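PDB 4E3X: delta-1-pyrroline-5-carboxylate dehydrogenase, mitochondrial from Mus musculus, which catalyses the NAD(+)-dependent oxidation of L-glutamate gamma-semialdehyde to glutamate, the second step of proline degradation in mitochondria. Local coordinates for residues V196-L200 and R540-Q545; F388-A394 and G426-P431. All coordinates share one frame; numbering follows the deposited sequence.

Contact 1. Residues V196-L200 and R540-Q545; sequences VYRGL and RWTSPQ
Val196 and Gln545 are paired where strands 191-199 and 542-550 meet antiparallel, at the base of a two-stranded beta ribbon, next to the body of the aldehyde dehydrogenase subunit and against the second subunit of the homodimer. The pair is a regular hydrogen-bonded one: Val196 N donates to Gln545 O at 2.7 Å, and Gln545 N donates in turn to Val196 O at 2.9 Å. Beyond Tyr197, the centre of an inverse gamma turn, side chains add to the backbone bonding. Arg198 bends at chi3 (-56°), which turns its guanidinium side-on to Ser543, where NE donates to Ser543 O at 2.8 Å, almost within the guanidinium plane, and NH2 makes a longer bond to Ser543 OG. Gln545 CB lies over one face of the same group, and NH1 reaches Arg498 O of the second subunit, while Ser543 OG also bonds Asn529 there. A leucine in place of Arg198 would probably leave Ser543 O without its side-chain donor and lose a tie between ribbon and dimer interface. Farther along, Leu200 CD1 meets the edge of the Trp541 ring at CE3, 4.0 Å away. Arg198 O, finally, is gripped from opposite faces of its carbonyl plane by Ser543 N, at 2.9 Å, and by Thr542 OG1, at 2.8 Å.

Contact 2. Residues F388-A394 and G426-P431; sequences FSAVIDA and GYYVEP. With PRO (proline), chain J.
Tyr427 packs the flat of its ring against the backbone where the loop 388-394 turns into a helix, the tight part of this contact. Asp393 C sits above the ring centre and Ala394 N nearer its rim, both on one face, while Val391 CG2 touches Tyr427 CB at 3.8 Å. Val391 N joins the backbones, donating to Tyr427 O at 2.9 Å. The methyl of Ala390 makes a CH-pi contact over the Tyr428 ring, 4.2 Å from CB to the centroid. Also buried, Phe388 CZ meets Pro431 CD at 3.6 Å, and a water links Ser389 O to Val429 N. The open side is the start of the helix, where Ala394 is exposed and a second water joins its N to Tyr427 OH. Here the partly exposed Asp393, the N-cap, accepts from Ala396 N through OD1; with CG between its backbone N and carbonyl carbon (chi1 65°), its carboxylate meets the bound proline, whose N makes a weak bond to OD1. Ile392 CG2 lies against the same ligand. Phe397 and Ile400 of helix 394-409 pack on Tyr427, Val391 and Val429, whereas Phe341 of helix 329-341 touches Phe388 and Pro431, the latter just past the short strand piece 428-429.

From the N terminus, the chain first enters contact 1 on strand 191-199 and then runs through the parallel sheet that holds strands 203-207 and 279-285. It passes on through strand 351-357 to contact 2, which closes a short loop: helix 394-409 and strands 413-417 and 421-422 fill the interval between 388-394 and 426-431. Only after the rest of the mixed sheet of strands 428-436 and 452-458 does strand 542-550 return to 191-199 and close the longer loop of contact 1, with contact 2 nested inside it. The two illustrate long and short closure within one family fold: they do not touch, their centres are 43 Å apart, and they lie on opposite sides of the chain's centre.

Contact 1. Residues V196-L200 and R540-Q545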
loop_
_atom_site.group_PDB
_atom_site.type_symbol
_atom_site.label_atom_id
_atom_site.label_comp_id
_atom_site.label_asym_id
_atom_site.label_seq_id
_atom_site.Cartn_x
_atom_site.Cartn_y
_atom_site.Cartn_z
ATOM N N VAL B 196 3.647 14.243 9.343
ATOM C CA VAL B 196 2.341 14.785 9.025
ATOM C C VAL B 196 1.634 13.757 8.147
ATOM O O VAL B 196 2.122 13.423 7.064
ATOM C CB VAL B 196 2.482 16.101 8.242
ATOM C CG1 VAL B 196 1.117 16.616 7.819
ATOM C CG2 VAL B 196 3.240 17.155 9.053
ATOM N N TYR B 197 0.495 13.249 8.610
ATOM C CA TYR B 197 -0.256 12.252 7.856
ATOM C C TYR B 197 -1.189 12.978 6.878
ATOM O O TYR B 197 -2.374 13.189 7.158
ATOM C CB TYR B 197 -0.970 11.270 8.804
ATOM C CG TYR B 197 0.041 10.399 9.522
ATOM C CD1 TYR B 197 0.600 9.296 8.889
ATOM C CD2 TYR B 197 0.495 10.721 10.805
ATOM C CE1 TYR B 197 1.553 8.515 9.518
ATOM C CE2 TYR B 197 1.456 9.942 11.439
ATOM C CZ TYR B 197 1.972 8.836 10.792
ATOM O OH TYR B 197 2.929 8.061 11.407
ATOM N N ARG B 198 -0.628 13.388 5.739
ATOM C CA ARG B 198 -1.352 14.133 4.712
ATOM C C ARG B 198 -2.381 13.240 4.050
ATOM O O ARG B 198 -2.121 12.064 3.810
ATOM C CB ARG B 198 -0.400 14.609 3.607
ATOM C CG ARG B 198 0.773 15.479 4.061
ATOM C CD ARG B 198 1.674 15.853 2.874
ATOM N NE ARG B 198 2.169 14.672 2.169
ATOM C CZ ARG B 198 3.155 14.677 1.274
ATOM N NH1 ARG B 198 3.816 15.795 1.003
ATOM N NH2 ARG B 198 3.502 13.545 0.671
ATOM N N GLY B 199 -3.527 13.806 3.677
ATOM C CA GLY B 199 -4.395 13.116 2.739
ATOM C C GLY B 199 -3.718 13.033 1.377
ATOM O O GLY B 199 -2.710 13.698 1.141
ATOM N N LEU B 200 -4.239 12.198 0.485
ATOM C CA LEU B 200 -3.703 12.126 -0.871
ATOM C C LEU B 200 -4.059 13.404 -1.633
ATOM O O LEU B 200 -5.137 13.983 -1.426
ATOM C CB LEU B 200 -4.247 10.899 -1.602
ATOM C CG LEU B 200 -4.224 9.570 -0.856
ATOM C CD1 LEU B 200 -4.762 8.444 -1.736
ATOM C CD2 LEU B 200 -2.837 9.228 -0.318
ATOM N N ARG B 540 -3.499 3.245 3.567
ATOM C CA ARG B 540 -3.581 3.375 2.114
ATOM C C ARG B 540 -4.055 4.765 1.689
ATOM O O ARG B 540 -3.850 5.170 0.540
ATOM C CB ARG B 540 -4.512 2.322 1.513
ATOM C CG ARG B 540 -4.019 0.871 1.634
ATOM C CD ARG B 540 -2.607 0.639 1.036
ATOM N NE ARG B 540 -2.564 0.708 -0.432
ATOM C CZ ARG B 540 -1.617 1.330 -1.141
ATOM N NH1 ARG B 540 -0.636 1.982 -0.531
ATOM N NH2 ARG B 540 -1.660 1.317 -2.470
ATOM N N TRP B 541 -4.684 5.506 2.607
ATOM C CA TRP B 541 -5.325 6.777 2.253
ATOM C C TRP B 541 -4.587 7.998 2.793
ATOM O O TRP B 541 -5.110 9.108 2.762
ATOM C CB TRP B 541 -6.816 6.770 2.650
ATOM C CG TRP B 541 -7.452 5.506 2.184
ATOM C CD1 TRP B 541 -7.923 4.488 2.961
ATOM C CD2 TRP B 541 -7.597 5.075 0.825
ATOM N NE1 TRP B 541 -8.369 3.453 2.171
ATOM C CE2 TRP B 541 -8.184 3.792 0.855
ATOM C CE3 TRP B 541 -7.296 5.651 -0.417
ATOM C CZ2 TRP B 541 -8.465 3.072 -0.304
ATOM C CZ3 TRP B 541 -7.584 4.942 -1.564
ATOM C CH2 TRP B 541 -8.173 3.666 -1.501
ATOM N N THR B 542 -3.363 7.788 3.261
ATOM C CA THR B 542 -2.497 8.890 3.654
ATOM C C THR B 542 -1.163 8.776 2.919
ATOM O O THR B 542 -0.685 7.666 2.644
ATOM C CB THR B 542 -2.291 8.954 5.203
ATOM O OG1 THR B 542 -1.359 9.990 5.530
ATOM C CG2 THR B 542 -1.753 7.647 5.761
ATOM N N SER B 543 -0.583 9.925 2.584
ATOM C CA SER B 543 0.737 10.002 1.979
ATOM C C SER B 543 1.598 10.835 2.929
ATOM O O SER B 543 1.546 12.065 2.903
ATOM C CB SER B 543 0.630 10.676 0.605
ATOM O OG SER B 543 1.890 10.782 -0.026
ATOM N N PRO B 544 2.355 10.171 3.815
ATOM C CA PRO B 544 2.989 10.940 4.893
ATOM C C PRO B 544 4.085 11.891 4.424
ATOM O O PRO B 544 4.774 11.637 3.435
ATOM C CB PRO B 544 3.572 9.850 5.803
ATOM C CG PRO B 544 2.734 8.618 5.499
ATOM C CD PRO B 544 2.482 8.717 4.020
ATOM N N GLN B 545 4.214 13.002 5.140
ATOM C CA GLN B 545 5.326 13.922 4.990
ATOM C C GLN B 545 6.097 13.919 6.293
ATOM O O GLN B 545 5.499 13.839 7.358
ATOM C CB GLN B 545 4.788 15.325 4.732
ATOM C CG GLN B 545 5.848 16.418 4.648
ATOM C CD GLN B 545 5.240 17.795 4.682
ATOM O OE1 GLN B 545 4.365 18.071 5.502
ATOM N NE2 GLN B 545 5.682 18.667 3.775
#

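Contact 2. Residues F388-A394 and G426-P431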
loop_
_atom_site.group_PDB
_atom_site.type_symbol
_atom_site.label_atom_id
_atom_site.label_comp_id
_atom_site.label_asym_id
_atom_site.label_seq_id
_atom_site.Cartn_x
_atom_site.Cartn_y
_atom_site.Cartn_z
ATOM N N PHE B 388 -33.998 -16.422 4.942
ATOM C CA PHE B 388 -33.462 -15.488 3.950
ATOM C C PHE B 388 -34.514 -15.218 2.885
ATOM O O PHE B 388 -35.508 -15.947 2.792
ATOM C CB PHE B 388 -32.122 -15.966 3.354
ATOM C CG PHE B 388 -32.224 -17.122 2.380
ATOM C CD1 PHE B 388 -32.161 -18.438 2.817
ATOM C CD2 PHE B 388 -32.311 -16.886 1.016
ATOM C CE1 PHE B 388 -32.215 -19.495 1.905
ATOM C CE2 PHE B 388 -32.366 -17.933 0.107
ATOM C CZ PHE B 388 -32.315 -19.237 0.552
ATOM N N SER B 389 -34.311 -14.160 2.111
ATOM C CA SER B 389 -35.309 -13.723 1.145
ATOM C C SER B 389 -34.780 -13.790 -0.284
ATOM O O SER B 389 -33.784 -14.462 -0.567
ATOM C CB SER B 389 -35.779 -12.303 1.477
ATOM O OG SER B 389 -36.938 -11.952 0.732
ATOM N N ALA B 390 -35.471 -13.098 -1.180
ATOM C CA ALA B 390 -35.104 -13.039 -2.583
ATOM C C ALA B 390 -33.679 -12.545 -2.787
ATOM O O ALA B 390 -33.155 -11.775 -1.980
ATOM C CB ALA B 390 -36.057 -12.122 -3.300
ATOM N N VAL B 391 -33.065 -12.975 -3.884
ATOM C CA VAL B 391 -31.783 -12.421 -4.301
ATOM C C VAL B 391 -32.000 -11.026 -4.888
ATOM O O VAL B 391 -33.135 -10.593 -5.093
ATOM C CB VAL B 391 -31.030 -13.349 -5.284
ATOM C CG1 VAL B 391 -30.748 -14.702 -4.622
ATOM C CG2 VAL B 391 -31.810 -13.525 -6.588
ATOM N N ILE B 392 -30.907 -10.320 -5.143
ATOM C CA ILE B 392 -30.960 -8.863 -5.275
ATOM C C ILE B 392 -31.689 -8.309 -6.502
ATOM O O ILE B 392 -32.397 -7.311 -6.394
ATOM C CB ILE B 392 -29.533 -8.254 -5.181
ATOM C CG1 ILE B 392 -29.580 -6.722 -5.050
ATOM C CG2 ILE B 392 -28.661 -8.698 -6.357
ATOM C CD1 ILE B 392 -30.179 -6.222 -3.737
ATOM N N ASP B 393 -31.512 -8.934 -7.662
ATOM C CA ASP B 393 -32.068 -8.382 -8.886
ATOM C C ASP B 393 -32.227 -9.429 -9.978
ATOM O O ASP B 393 -31.885 -10.602 -9.801
ATOM C CB ASP B 393 -31.269 -7.155 -9.382
ATOM C CG ASP B 393 -29.838 -7.482 -9.804
ATOM O OD1 ASP B 393 -29.448 -8.665 -9.862
ATOM O OD2 ASP B 393 -29.091 -6.524 -10.084
ATOM N N ALA B 394 -32.761 -8.988 -11.110
ATOM C CA ALA B 394 -33.049 -9.880 -12.220
ATOM C C ALA B 394 -31.792 -10.548 -12.764
ATOM O O ALA B 394 -31.822 -11.723 -13.138
ATOM C CB ALA B 394 -33.780 -9.127 -13.326
ATOM N N GLY B 426 -41.025 -11.758 -6.411
ATOM C CA GLY B 426 -39.691 -11.322 -6.032
ATOM C C GLY B 426 -38.706 -12.255 -6.698
ATOM O O GLY B 426 -39.119 -13.216 -7.341
ATOM N N TYR B 427 -37.414 -11.990 -6.555
ATOM C CA TYR B 427 -36.396 -12.841 -7.171
ATOM C C TYR B 427 -36.070 -14.030 -6.268
ATOM O O TYR B 427 -34.971 -14.145 -5.735
ATOM C CB TYR B 427 -35.152 -12.014 -7.512
ATOM C CG TYR B 427 -35.492 -10.857 -8.430
ATOM C CD1 TYR B 427 -35.924 -11.087 -9.731
ATOM C CD2 TYR B 427 -35.414 -9.538 -7.989
ATOM C CE1 TYR B 427 -36.256 -10.044 -10.578
ATOM C CE2 TYR B 427 -35.739 -8.483 -8.832
ATOM C CZ TYR B 427 -36.156 -8.744 -10.125
ATOM O OH TYR B 427 -36.484 -7.703 -10.965
ATOM N N TYR B 428 -37.042 -14.923 -6.108
ATOM C CA TYR B 428 -36.949 -15.974 -5.107
ATOM C C TYR B 428 -36.261 -17.247 -5.588
ATOM O O TYR B 428 -36.696 -17.885 -6.549
ATOM C CB TYR B 428 -38.339 -16.316 -4.580
ATOM C CG TYR B 428 -38.873 -15.366 -3.528
ATOM C CD1 TYR B 428 -38.303 -15.306 -2.259
ATOM C CD2 TYR B 428 -39.975 -14.563 -3.789
ATOM C CE1 TYR B 428 -38.807 -14.461 -1.290
ATOM C CE2 TYR B 428 -40.487 -13.715 -2.823
ATOM C CZ TYR B 428 -39.903 -13.674 -1.576
ATOM O OH TYR B 428 -40.419 -12.840 -0.613
ATOM N N VAL B 429 -35.199 -17.623 -4.881
ATOM C CA VAL B 429 -34.469 -18.860 -5.140
ATOM C C VAL B 429 -34.419 -19.683 -3.859
ATOM O O VAL B 429 -34.007 -19.179 -2.814
ATOM C CB VAL B 429 -33.021 -18.560 -5.588
ATOM C CG1 VAL B 429 -32.273 -19.852 -5.910
ATOM C CG2 VAL B 429 -33.023 -17.618 -6.786
ATOM N N GLU B 430 -34.849 -20.942 -3.930
ATOM C CA GLU B 430 -34.741 -21.831 -2.777
ATOM C C GLU B 430 -33.273 -22.149 -2.494
ATOM O O GLU B 430 -32.446 -22.133 -3.409
ATOM C CB GLU B 430 -35.509 -23.132 -3.025
ATOM C CG GLU B 430 -37.008 -22.943 -3.190
ATOM C CD GLU B 430 -37.653 -22.263 -1.994
ATOM O OE1 GLU B 430 -38.496 -21.365 -2.206
ATOM O OE2 GLU B 430 -37.327 -22.629 -0.844
ATOM N N PRO B 431 -32.944 -22.449 -1.227
ATOM C CA PRO B 431 -31.576 -22.894 -0.962
ATOM C C PRO B 431 -31.330 -24.216 -1.678
ATOM O O PRO B 431 -32.219 -25.072 -1.716
ATOM C CB PRO B 431 -31.554 -23.081 0.559
ATOM C CG PRO B 431 -32.974 -23.301 0.941
ATOM C CD PRO B 431 -33.782 -22.473 -0.015
HETATM N N PRO J . -26.585 -7.987 -9.499
HETATM C CA PRO J . -25.952 -7.602 -10.764
HETATM C C PRO J . -25.382 -8.810 -11.499
HETATM O O PRO J . -25.594 -9.955 -11.090
HETATM C CB PRO J . -24.826 -6.645 -10.325
HETATM C CG PRO J . -24.842 -6.646 -8.804
HETATM C CD PRO J . -26.221 -7.065 -8.414
HETATM O OXT PRO J . -24.713 -8.668 -12.523
HETATM O O HOH W 1 -34.147 -16.405 -2.575
HETATM O O HOH W 2 -34.055 -6.283 -11.188
#